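Local coordinates for protein probable tRNA pseudouridine synthase D (Methanosarcina mazei, PDB 1Z2Z) that probably isomerises uridine-13 of transfer RNAs to pseudouridine, at residues A[179-184]-A[204-209]; A[199-204]-A[238-243]; A[4-9]-A[432-437]; A[168-173]-A[276-281]. One frame throughout, in Å; residues are numbered along the deposited sequence.

Contact 1. Residues A[179-184]-A[204-209]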
# COMPACT_ATOMS: atom_id res chain seq x y z
N ARG A 179 1.18 7.88 10.83
CA ARG A 179 0.46 7.34 11.96
C ARG A 179 -0.71 6.52 11.43
O ARG A 179 -1.66 7.06 10.87
CB ARG A 179 -0.04 8.49 12.82
CG ARG A 179 -0.77 8.06 14.05
CD ARG A 179 -1.28 9.28 14.75
NE ARG A 179 -2.20 10.02 13.89
CZ ARG A 179 -2.87 11.09 14.27
NH1 ARG A 179 -2.73 11.56 15.50
NH2 ARG A 179 -3.71 11.69 13.43
N PRO A 180 -0.64 5.18 11.59
CA PRO A 180 -1.71 4.28 11.13
C PRO A 180 -2.91 4.29 12.05
O PRO A 180 -3.03 3.45 12.93
CB PRO A 180 -1.01 2.93 11.10
CG PRO A 180 -0.08 3.02 12.27
CD PRO A 180 0.50 4.42 12.11
N VAL A 181 -3.81 5.25 11.85
CA VAL A 181 -5.00 5.37 12.69
C VAL A 181 -6.31 5.30 11.89
O VAL A 181 -7.39 5.26 12.47
CB VAL A 181 -5.00 6.70 13.46
CG1 VAL A 181 -4.04 6.62 14.61
CG2 VAL A 181 -4.61 7.83 12.54
N THR A 182 -6.20 5.28 10.57
CA THR A 182 -7.40 5.23 9.75
C THR A 182 -8.36 4.16 10.26
O THR A 182 -9.44 4.49 10.77
CB THR A 182 -7.03 4.99 8.29
OG1 THR A 182 -6.26 3.78 8.17
CG2 THR A 182 -6.20 6.15 7.78
N HIS A 183 -7.96 2.90 10.16
CA HIS A 183 -8.77 1.77 10.62
C HIS A 183 -9.27 1.97 12.04
O HIS A 183 -10.36 1.51 12.40
CB HIS A 183 -7.97 0.46 10.53
CG HIS A 183 -6.81 0.38 11.48
ND1 HIS A 183 -6.87 -0.33 12.66
CD2 HIS A 183 -5.55 0.86 11.40
CE1 HIS A 183 -5.69 -0.28 13.26
NE2 HIS A 183 -4.87 0.43 12.51
N LEU A 184 -8.48 2.65 12.85
CA LEU A 184 -8.86 2.89 14.23
C LEU A 184 -10.00 3.90 14.28
O LEU A 184 -10.81 3.88 15.20
CB LEU A 184 -7.67 3.42 15.02
CG LEU A 184 -6.46 2.48 15.12
CD1 LEU A 184 -5.29 3.22 15.73
CD2 LEU A 184 -6.82 1.25 15.95
N GLU A 204 -4.05 11.40 19.81
CA GLU A 204 -3.51 10.05 19.66
C GLU A 204 -2.12 10.03 19.05
O GLU A 204 -1.96 9.85 17.84
CB GLU A 204 -4.42 9.18 18.80
CG GLU A 204 -3.88 7.76 18.63
CD GLU A 204 -4.43 6.80 19.66
OE1 GLU A 204 -4.60 7.20 20.84
OE2 GLU A 204 -4.68 5.63 19.29
N PRO A 205 -1.08 10.18 19.88
CA PRO A 205 0.32 10.19 19.44
C PRO A 205 0.89 8.81 19.14
O PRO A 205 0.45 7.81 19.70
CB PRO A 205 1.02 10.84 20.62
CG PRO A 205 0.27 10.25 21.78
CD PRO A 205 -1.17 10.40 21.33
N PHE A 206 1.87 8.76 18.24
CA PHE A 206 2.52 7.50 17.88
C PHE A 206 4.03 7.59 18.05
O PHE A 206 4.63 8.65 17.87
CB PHE A 206 2.18 7.10 16.44
CG PHE A 206 0.90 6.32 16.31
CD1 PHE A 206 0.75 5.39 15.29
CD2 PHE A 206 -0.16 6.51 17.20
CE1 PHE A 206 -0.43 4.66 15.16
CE2 PHE A 206 -1.34 5.79 17.08
CZ PHE A 206 -1.48 4.86 16.06
N PRO A 207 4.68 6.46 18.38
CA PRO A 207 6.13 6.40 18.58
C PRO A 207 6.96 6.74 17.35
O PRO A 207 8.18 6.75 17.40
CB PRO A 207 6.35 4.96 19.04
CG PRO A 207 5.31 4.22 18.27
CD PRO A 207 4.10 5.10 18.45
N GLU A 208 6.29 7.03 16.24
CA GLU A 208 6.97 7.37 15.00
C GLU A 208 7.18 8.88 14.90
O GLU A 208 8.15 9.35 14.32
CB GLU A 208 6.14 6.92 13.80
CG GLU A 208 6.86 7.06 12.48
CD GLU A 208 7.65 5.82 12.16
OE1 GLU A 208 8.26 5.26 13.09
OE2 GLU A 208 7.65 5.41 10.97
N GLU A 209 6.24 9.63 15.47
CA GLU A 209 6.29 11.08 15.43
C GLU A 209 7.31 11.63 16.41
O GLU A 209 7.70 10.96 17.35
CB GLU A 209 4.91 11.65 15.78
CG GLU A 209 3.76 11.06 15.00
CD GLU A 209 2.42 11.58 15.48
OE1 GLU A 209 2.20 12.80 15.37
OE2 GLU A 209 1.61 10.77 15.97

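Contact 2. Residues A[199-204]-A[238-243]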
# COMPACT_ATOMS: atom_id res chain seq x y z
N LEU A 199 -11.27 12.09 18.11
CA LEU A 199 -10.10 12.23 18.97
C LEU A 199 -8.92 11.40 18.49
O LEU A 199 -7.78 11.84 18.57
CB LEU A 199 -10.46 11.84 20.41
CG LEU A 199 -10.67 12.98 21.41
CD1 LEU A 199 -11.68 14.00 20.87
CD2 LEU A 199 -11.15 12.39 22.73
N LEU A 200 -9.20 10.20 17.99
CA LEU A 200 -8.14 9.32 17.49
C LEU A 200 -7.37 9.96 16.34
O LEU A 200 -6.22 9.59 16.08
CB LEU A 200 -8.73 7.99 17.02
CG LEU A 200 -9.25 7.01 18.08
CD1 LEU A 200 -9.98 5.87 17.41
CD2 LEU A 200 -8.09 6.49 18.91
N TYR A 201 -8.00 10.90 15.65
CA TYR A 201 -7.37 11.57 14.51
C TYR A 201 -6.79 12.92 14.93
O TYR A 201 -5.68 13.28 14.55
CB TYR A 201 -8.40 11.79 13.39
CG TYR A 201 -7.81 12.28 12.08
CD1 TYR A 201 -7.20 11.39 11.19
CD2 TYR A 201 -7.81 13.63 11.77
CE1 TYR A 201 -6.61 11.85 10.02
CE2 TYR A 201 -7.21 14.10 10.60
CZ TYR A 201 -6.61 13.20 9.73
OH TYR A 201 -5.98 13.67 8.60
N ILE A 202 -7.54 13.65 15.74
CA ILE A 202 -7.09 14.95 16.21
C ILE A 202 -5.86 14.77 17.11
O ILE A 202 -4.84 15.43 16.91
CB ILE A 202 -8.20 15.65 17.00
CG1 ILE A 202 -9.40 15.89 16.07
CG2 ILE A 202 -7.66 16.94 17.60
CD1 ILE A 202 -10.68 16.29 16.77
N ALA A 203 -5.98 13.86 18.08
CA ALA A 203 -4.91 13.56 19.03
C ALA A 203 -4.34 12.16 18.76
O ALA A 203 -4.15 11.78 17.61
CB ALA A 203 -5.45 13.63 20.46
N GLU A 204 -4.05 11.40 19.81
CA GLU A 204 -3.51 10.05 19.66
C GLU A 204 -2.12 10.03 19.05
O GLU A 204 -1.96 9.85 17.84
CB GLU A 204 -4.42 9.18 18.80
CG GLU A 204 -3.88 7.76 18.63
CD GLU A 204 -4.43 6.80 19.66
OE1 GLU A 204 -4.60 7.20 20.84
OE2 GLU A 204 -4.68 5.63 19.29
N GLY A 238 -2.70 20.34 8.67
CA GLY A 238 -3.86 21.14 8.34
C GLY A 238 -5.18 20.48 8.71
O GLY A 238 -6.06 21.14 9.26
N HIS A 239 -5.32 19.19 8.41
CA HIS A 239 -6.55 18.45 8.71
C HIS A 239 -6.89 18.44 10.20
O HIS A 239 -8.05 18.64 10.58
CB HIS A 239 -6.45 17.01 8.20
CG HIS A 239 -6.22 16.89 6.73
ND1 HIS A 239 -6.84 17.69 5.80
CD2 HIS A 239 -5.45 16.02 6.01
CE1 HIS A 239 -6.47 17.34 4.59
NE2 HIS A 239 -5.63 16.33 4.69
N GLU A 240 -5.90 18.19 11.05
CA GLU A 240 -6.15 18.17 12.48
C GLU A 240 -6.55 19.55 12.97
O GLU A 240 -7.47 19.70 13.77
CB GLU A 240 -4.91 17.70 13.26
CG GLU A 240 -4.68 16.19 13.23
CD GLU A 240 -3.92 15.72 11.99
OE1 GLU A 240 -4.33 16.06 10.86
OE2 GLU A 240 -2.92 14.99 12.16
N ARG A 241 -5.86 20.57 12.47
CA ARG A 241 -6.16 21.94 12.88
C ARG A 241 -7.59 22.33 12.46
O ARG A 241 -8.37 22.83 13.27
CB ARG A 241 -5.14 22.93 12.28
CG ARG A 241 -3.73 22.89 12.91
CD ARG A 241 -2.73 23.84 12.21
NE ARG A 241 -3.20 25.23 12.17
CZ ARG A 241 -3.20 26.00 11.08
NH1 ARG A 241 -3.65 27.25 11.14
NH2 ARG A 241 -2.76 25.53 9.92
N ALA A 242 -7.92 22.07 11.20
CA ALA A 242 -9.23 22.42 10.69
C ALA A 242 -10.35 21.85 11.56
O ALA A 242 -11.37 22.51 11.79
CB ALA A 242 -9.38 21.91 9.26
N MSE A 243 -10.13 20.64 12.07
CA MSE A 243 -11.13 19.96 12.91
C MSE A 243 -11.27 20.54 14.31
O MSE A 243 -12.37 20.57 14.87
CB MSE A 243 -10.79 18.48 13.02
CG MSE A 243 -10.80 17.78 11.70
SE MSE A 243 -10.56 15.90 11.89
CE MSE A 243 -12.10 15.50 13.01

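Contact 3. Residues A[4-9]-A[432-437]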
# COMPACT_ATOMS: atom_id res chain seq x y z
N PRO A 4 5.06 -9.21 14.73
CA PRO A 4 5.01 -7.95 15.47
C PRO A 4 3.61 -7.46 15.74
O PRO A 4 2.71 -7.59 14.91
CB PRO A 4 5.81 -6.99 14.58
CG PRO A 4 5.64 -7.56 13.23
CD PRO A 4 5.76 -9.04 13.45
N GLU A 5 3.44 -6.93 16.94
CA GLU A 5 2.16 -6.39 17.35
C GLU A 5 1.68 -5.36 16.34
O GLU A 5 0.49 -5.28 16.05
CB GLU A 5 2.29 -5.73 18.72
CG GLU A 5 2.14 -6.69 19.88
CD GLU A 5 0.75 -7.27 19.96
OE1 GLU A 5 0.55 -8.42 19.51
OE2 GLU A 5 -0.15 -6.56 20.45
N ILE A 6 2.61 -4.59 15.80
CA ILE A 6 2.27 -3.56 14.84
C ILE A 6 1.41 -4.10 13.71
O ILE A 6 0.42 -3.48 13.33
CB ILE A 6 3.54 -2.87 14.29
CG1 ILE A 6 4.10 -1.95 15.36
CG2 ILE A 6 3.23 -2.03 13.06
CD1 ILE A 6 3.03 -1.11 16.03
N GLU A 7 1.79 -5.26 13.19
CA GLU A 7 1.06 -5.89 12.11
C GLU A 7 -0.21 -6.62 12.60
O GLU A 7 -1.17 -6.78 11.85
CB GLU A 7 1.98 -6.84 11.34
CG GLU A 7 2.96 -6.14 10.39
CD GLU A 7 3.94 -7.09 9.71
OE1 GLU A 7 4.62 -6.67 8.74
OE2 GLU A 7 4.03 -8.26 10.14
N LYS A 8 -0.24 -7.05 13.85
CA LYS A 8 -1.43 -7.74 14.35
C LYS A 8 -2.52 -6.72 14.64
O LYS A 8 -3.70 -7.04 14.62
CB LYS A 8 -1.10 -8.55 15.61
CG LYS A 8 -0.01 -9.59 15.41
CD LYS A 8 0.62 -10.06 16.73
CE LYS A 8 0.06 -11.40 17.20
NZ LYS A 8 0.73 -11.88 18.44
N GLN A 9 -2.11 -5.47 14.88
CA GLN A 9 -3.05 -4.40 15.19
C GLN A 9 -3.78 -3.89 13.95
O GLN A 9 -4.61 -2.98 14.04
CB GLN A 9 -2.33 -3.24 15.85
CG GLN A 9 -1.76 -3.59 17.20
CD GLN A 9 -0.74 -2.57 17.66
OE1 GLN A 9 -0.27 -2.60 18.80
NE2 GLN A 9 -0.39 -1.64 16.76
N VAL A 432 9.89 -9.77 9.37
CA VAL A 432 10.41 -8.97 10.48
C VAL A 432 9.52 -7.78 10.72
O VAL A 432 8.60 -7.51 9.95
CB VAL A 432 11.85 -8.47 10.21
CG1 VAL A 432 12.83 -9.64 10.21
CG2 VAL A 432 11.89 -7.75 8.89
N ASN A 433 9.80 -7.04 11.79
CA ASN A 433 9.00 -5.87 12.12
C ASN A 433 9.02 -4.90 10.93
O ASN A 433 10.06 -4.65 10.33
CB ASN A 433 9.55 -5.19 13.38
CG ASN A 433 8.64 -4.08 13.89
OD1 ASN A 433 8.51 -3.03 13.27
ND2 ASN A 433 8.01 -4.31 15.04
N PRO A 434 7.84 -4.36 10.58
CA PRO A 434 7.69 -3.41 9.46
C PRO A 434 8.52 -2.13 9.63
O PRO A 434 8.77 -1.42 8.66
CB PRO A 434 6.18 -3.15 9.44
CG PRO A 434 5.79 -3.31 10.87
CD PRO A 434 6.55 -4.56 11.26
N LEU A 435 8.93 -1.86 10.86
CA LEU A 435 9.75 -0.69 11.16
C LEU A 435 11.25 -1.03 11.05
O LEU A 435 12.06 -0.17 10.72
CB LEU A 435 9.41 -0.16 12.56
CG LEU A 435 7.94 0.27 12.75
CD1 LEU A 435 7.76 0.84 14.14
CD2 LEU A 435 7.54 1.31 11.70
N GLN A 436 11.59 -2.29 11.31
CA GLN A 436 12.97 -2.77 11.21
C GLN A 436 13.29 -3.01 9.74
O GLN A 436 14.45 -3.13 9.34
CB GLN A 436 13.13 -4.11 11.96
CG GLN A 436 14.49 -4.80 11.75
CD GLN A 436 14.41 -6.33 11.84
OE1 GLN A 436 13.80 -6.89 12.76
NE2 GLN A 436 15.05 -7.01 10.89
N MSE A 437 12.23 -3.09 8.94
CA MSE A 437 12.33 -3.32 7.50
C MSE A 437 13.34 -2.38 6.84
O MSE A 437 12.93 -1.26 6.44
CB MSE A 437 10.93 -3.15 6.86
CG MSE A 437 10.81 -3.66 5.42
SE MSE A 437 9.89 -5.38 5.28
CE MSE A 437 8.06 -4.75 5.40

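Contact 4. Residues A[168-173]-A[276-281]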
# COMPACT_ATOMS: atom_id res chain seq x y z
N ASN A 168 -2.41 -10.78 -0.61
CA ASN A 168 -2.66 -9.39 -0.93
C ASN A 168 -3.05 -8.58 0.30
O ASN A 168 -4.06 -7.87 0.29
CB ASN A 168 -3.75 -9.28 -1.99
CG ASN A 168 -3.72 -7.94 -2.68
OD1 ASN A 168 -2.79 -7.66 -3.45
ND2 ASN A 168 -4.71 -7.08 -2.38
N PHE A 169 -2.25 -8.68 1.36
CA PHE A 169 -2.49 -7.96 2.61
C PHE A 169 -2.40 -6.44 2.48
O PHE A 169 -1.71 -5.92 1.60
CB PHE A 169 -1.48 -8.40 3.67
CG PHE A 169 -1.77 -9.74 4.31
CD1 PHE A 169 -2.91 -9.92 5.08
CD2 PHE A 169 -0.88 -10.80 4.17
CE1 PHE A 169 -3.15 -11.14 5.72
CE2 PHE A 169 -1.11 -12.02 4.81
CZ PHE A 169 -2.24 -12.19 5.58
N PHE A 170 -3.09 -5.73 3.36
CA PHE A 170 -3.06 -4.26 3.37
C PHE A 170 -1.94 -3.81 4.31
O PHE A 170 -2.07 -3.87 5.54
CB PHE A 170 -4.41 -3.67 3.80
CG PHE A 170 -5.35 -3.38 2.65
CD1 PHE A 170 -5.17 -2.24 1.86
CD2 PHE A 170 -6.36 -4.27 2.31
CE1 PHE A 170 -5.98 -2.01 0.74
CE2 PHE A 170 -7.17 -4.06 1.19
CZ PHE A 170 -6.98 -2.93 0.41
N GLY A 171 -0.83 -3.37 3.71
CA GLY A 171 0.33 -2.92 4.47
C GLY A 171 0.10 -1.94 5.60
O GLY A 171 -0.86 -1.17 5.58
N ILE A 172 0.99 -1.96 6.58
CA ILE A 172 0.89 -1.08 7.74
C ILE A 172 0.93 0.40 7.34
O ILE A 172 0.46 1.25 8.09
CB ILE A 172 2.01 -1.40 8.78
CG1 ILE A 172 1.92 -0.45 9.98
CG2 ILE A 172 3.38 -1.27 8.13
CD1 ILE A 172 0.60 -0.55 10.75
N GLN A 173 1.46 0.70 6.16
CA GLN A 173 1.52 2.09 5.70
C GLN A 173 0.20 2.57 5.09
O GLN A 173 -0.05 3.77 5.03
CB GLN A 173 2.63 2.25 4.67
CG GLN A 173 3.99 2.05 5.26
CD GLN A 173 5.09 2.25 4.24
OE1 GLN A 173 5.18 1.51 3.26
NE2 GLN A 173 5.93 3.27 4.46
N TYR A 276 -8.83 -3.53 7.29
CA TYR A 276 -8.50 -4.25 8.50
C TYR A 276 -9.19 -5.61 8.50
O TYR A 276 -8.55 -6.67 8.57
CB TYR A 276 -8.97 -3.45 9.70
CG TYR A 276 -8.89 -4.19 11.00
CD1 TYR A 276 -7.67 -4.50 11.59
CD2 TYR A 276 -10.06 -4.56 11.67
CE1 TYR A 276 -7.61 -5.15 12.82
CE2 TYR A 276 -10.01 -5.21 12.90
CZ TYR A 276 -8.79 -5.50 13.46
OH TYR A 276 -8.76 -6.14 14.68
N ILE A 277 -10.52 -5.57 8.42
CA ILE A 277 -11.33 -6.78 8.41
C ILE A 277 -10.88 -7.70 7.28
O ILE A 277 -10.78 -8.92 7.45
CB ILE A 277 -12.81 -6.42 8.26
CG1 ILE A 277 -13.27 -5.65 9.52
CG2 ILE A 277 -13.63 -7.68 8.02
CD1 ILE A 277 -14.59 -4.88 9.40
N TYR A 278 -10.57 -7.10 6.14
CA TYR A 278 -10.13 -7.88 5.02
C TYR A 278 -8.84 -8.67 5.34
O TYR A 278 -8.69 -9.82 4.93
CB TYR A 278 -9.94 -6.96 3.81
CG TYR A 278 -9.13 -7.57 2.72
CD1 TYR A 278 -7.75 -7.61 2.79
CD2 TYR A 278 -9.74 -8.13 1.61
CE1 TYR A 278 -6.99 -8.18 1.79
CE2 TYR A 278 -8.99 -8.70 0.60
CZ TYR A 278 -7.62 -8.72 0.69
OH TYR A 278 -6.87 -9.25 -0.33
N ASN A 279 -7.92 -8.06 6.08
CA ASN A 279 -6.67 -8.74 6.44
C ASN A 279 -6.96 -9.96 7.30
O ASN A 279 -6.51 -11.06 7.00
CB ASN A 279 -5.76 -7.79 7.23
CG ASN A 279 -4.99 -6.85 6.34
OD1 ASN A 279 -4.78 -5.68 6.69
ND2 ASN A 279 -4.55 -7.34 5.19
N ILE A 280 -7.70 -9.74 8.37
CA ILE A 280 -8.06 -10.83 9.27
C ILE A 280 -8.58 -11.99 8.44
O ILE A 280 -8.05 -13.10 8.50
CB ILE A 280 -9.15 -10.38 10.24
CG1 ILE A 280 -8.70 -9.08 10.91
CG2 ILE A 280 -9.40 -11.44 11.27
CD1 ILE A 280 -9.69 -8.54 11.88
N ILE A 281 -9.62 -11.71 7.65
CA ILE A 281 -10.25 -12.71 6.79
C ILE A 281 -9.25 -13.49 5.95
O ILE A 281 -9.30 -14.72 5.89
CB ILE A 281 -11.29 -12.07 5.85
CG1 ILE A 281 -12.52 -11.63 6.66
CG2 ILE A 281 -11.69 -13.06 4.74
CD1 ILE A 281 -13.49 -10.76 5.91

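Contact 1. Residues A[179-184]-A[204-209]
This is a mixed aromatic and polar contact between the turn leading into helix 182-191 and the loop after helix 194-202. Phe206 is its centre. The ring, with CG anti to its own carbonyl carbon (chi1 -86°), receives the aliphatic part of Arg179 over one face: Arg179 CG stands 3.3 Å from the centroid of the Phe206 ring in a CH-pi contact. Pro180 meets the ring edge, and Val181 CG1 lies 3.4 Å from Phe206 CZ. Leu184 CD1 approaches that same ring tip. An alanine in place of Phe206 would probably deprive the Arg179 methylenes and these three apolar side chains of their common partner.

Arg179 runs extended past the ring, with CG anti to the backbone N, then bends at chi3. Its NH1 donates to Glu204 O at 3.0 Å, from above the carbonyl plane, while NH2 is bonded to Tyr201 O. Glu209 accepts from Phe206 N through OE2, 3.0 Å away, and its OE1 forms a salt bridge with Arg217. The loop's shape is that of a type I beta turn from Phe206 to Glu209, and the other segment holds an inverse gamma turn centred on Pro180.

Contact 2. Residues A[199-204]-A[238-243]
Tyr201, Glu240 and Ile202 carry most of this buried packing between the C-terminal end of helix 194-202 and the first turns of helix 238-249. Tyr201 has CG anti to the backbone N (chi1 -171°), which swings the ring's outer end toward the second helix. There His239 CB lies in the plane of the ring at its edge, 3.4 Å from Tyr201 OH. Met243, built as selenomethionine, crosses Tyr201 at about a right angle; its SE stands 3.6 Å from Tyr201 CD2, an oblique Met-aromatic contact. Phe269 meets the Tyr201 ring edge-to-face from beyond the two segments. An alanine at Tyr201 would probably cost the contact the ring against which His239, Glu240 and Met243 pack.

Glu240 bends at chi2, so that its chain folds across the end of the first helix. Its CG comes within 3.3 Å of Tyr201 O, and OE1 lies 3.5 Å from Tyr201 CE2. Ile202 points its CG1 branch to Met243 CE, 4.1 Å away, a loose apolar touch, while its carbonyl O is bonded to Tyr233 OH.

No hydrogen bond joins the two segments. The helices are thus held together here by aromatic and apolar packing, and the buried carboxylate of Glu240 finds its charge partner elsewhere: OE2 makes a salt bridge with Arg217, which would probably help keep the acid ionised.

Contact 3. Residues A[4-9]-A[432-437]
Two prolines, one near each end of the chain, meet where the short helix 5-8 packs on the loop after helix 423-430. Pro4 and Pro434 both have C-gamma endo puckers, and their rings slide past each other in opposite directions, with Pro4 CG 3.7 Å from Pro434 CD. Ile6 crosses Pro434 obliquely. Its CG1 is anti to the carbonyl carbon and its CG2 anti to the backbone N (chi1 -74°), and this sets the CG2 methyl against the proline, 3.6 Å from Pro434 CG.

Glu7 reaches past the same ring with its chain extended beyond CG. The methylene CG lies 4.0 Å from Pro434 CG, and OE1 is 3.8 Å from Pro434 CD, so the acid lies alongside the proline as an extended chain. Its other oxygen, OE2, forms a salt bridge with Arg427 of helix 423-430, which fixes the end of that chain beside the loop.

The loop contains an Asx turn at Asn433, whose CG is anti to the backbone N (chi1 -171°). Asn433 OD1 accepts from Leu435 N at 2.7 Å, in the carbonyl plane on a lone pair. This bond is fairly straight, with an N-H...O angle of 157°. The amide nitrogen ends beside the residue that precedes the helix: Asn433 ND2 lies 3.5 Å from Pro4 CB. Further on, Met437, the last modelled residue, packs on Thr423 and Met430 of helix 423-430, while Ile172 touches both Ile6 and Pro434.

Contact 4. Residues A[168-173]-A[276-281]
Phe170 and Tyr278 cross at about a right angle, their planes 81° apart. The edge of Phe170 is aimed at a face of Tyr278 in an offset edge-to-face pair, centroids 5.5 Å apart, and Phe170 CD2 comes 3.6 Å from Tyr278 CD1. Tyr278 has CG anti to the backbone N (chi1 164°), which extends the ring from the helix toward the loop. Its hydroxyl end arrives beside Asn168, with OH 3.2 Å from Asn168 O and 3.5 Å from Asn168 CB; the Asn168 amide plane stands perpendicular to the ring. The hydroxyl is hydrogen-bonded to Glu387 O.

These rings pin the loop that follows strand 165-167 onto the long helix 263-287. Both fall within the TRUD region of this pseudouridine synthase.

Phe169 goes to the other side of Asn279 from Phe170. Its ring is turned about 46° from the Asn279 amide plane, and the helix carbonyl Asn279 O lies in the plane of the ring at its edge, 3.6 Å from Phe169 CE1. Farther along the helix, Leu282, Cys283 and Ile286 pack on the same phenyl group. The Asn279 amide fits between the two phenylalanines, close to the backbone of Phe170, with CG 3.7 Å from Phe170 N.

How the contacts relate
From the N terminus, helix 5-8 meets the last modelled residues in contact 3, so nearly the whole chain forms its loop and the other three contacts fall within it. Contact 4 comes next, joining the loop at 168-173 to helix 263-287; contacts 1 and 2 lie wholly between its two segments. Those two cross each other: 179-184 pairs with 204-209, while 199-204 pairs with 238-243, and Glu204 belongs to both. Arg179 of contact 1 reaches Tyr201 of contact 2, tying the start of helix 182-191 to the end of helix 194-202. Through Ile172, in segment 168-173, contact 4 also meets contact 3, whereas contacts 2 and 3 stay about 9 Å apart at their nearest atoms.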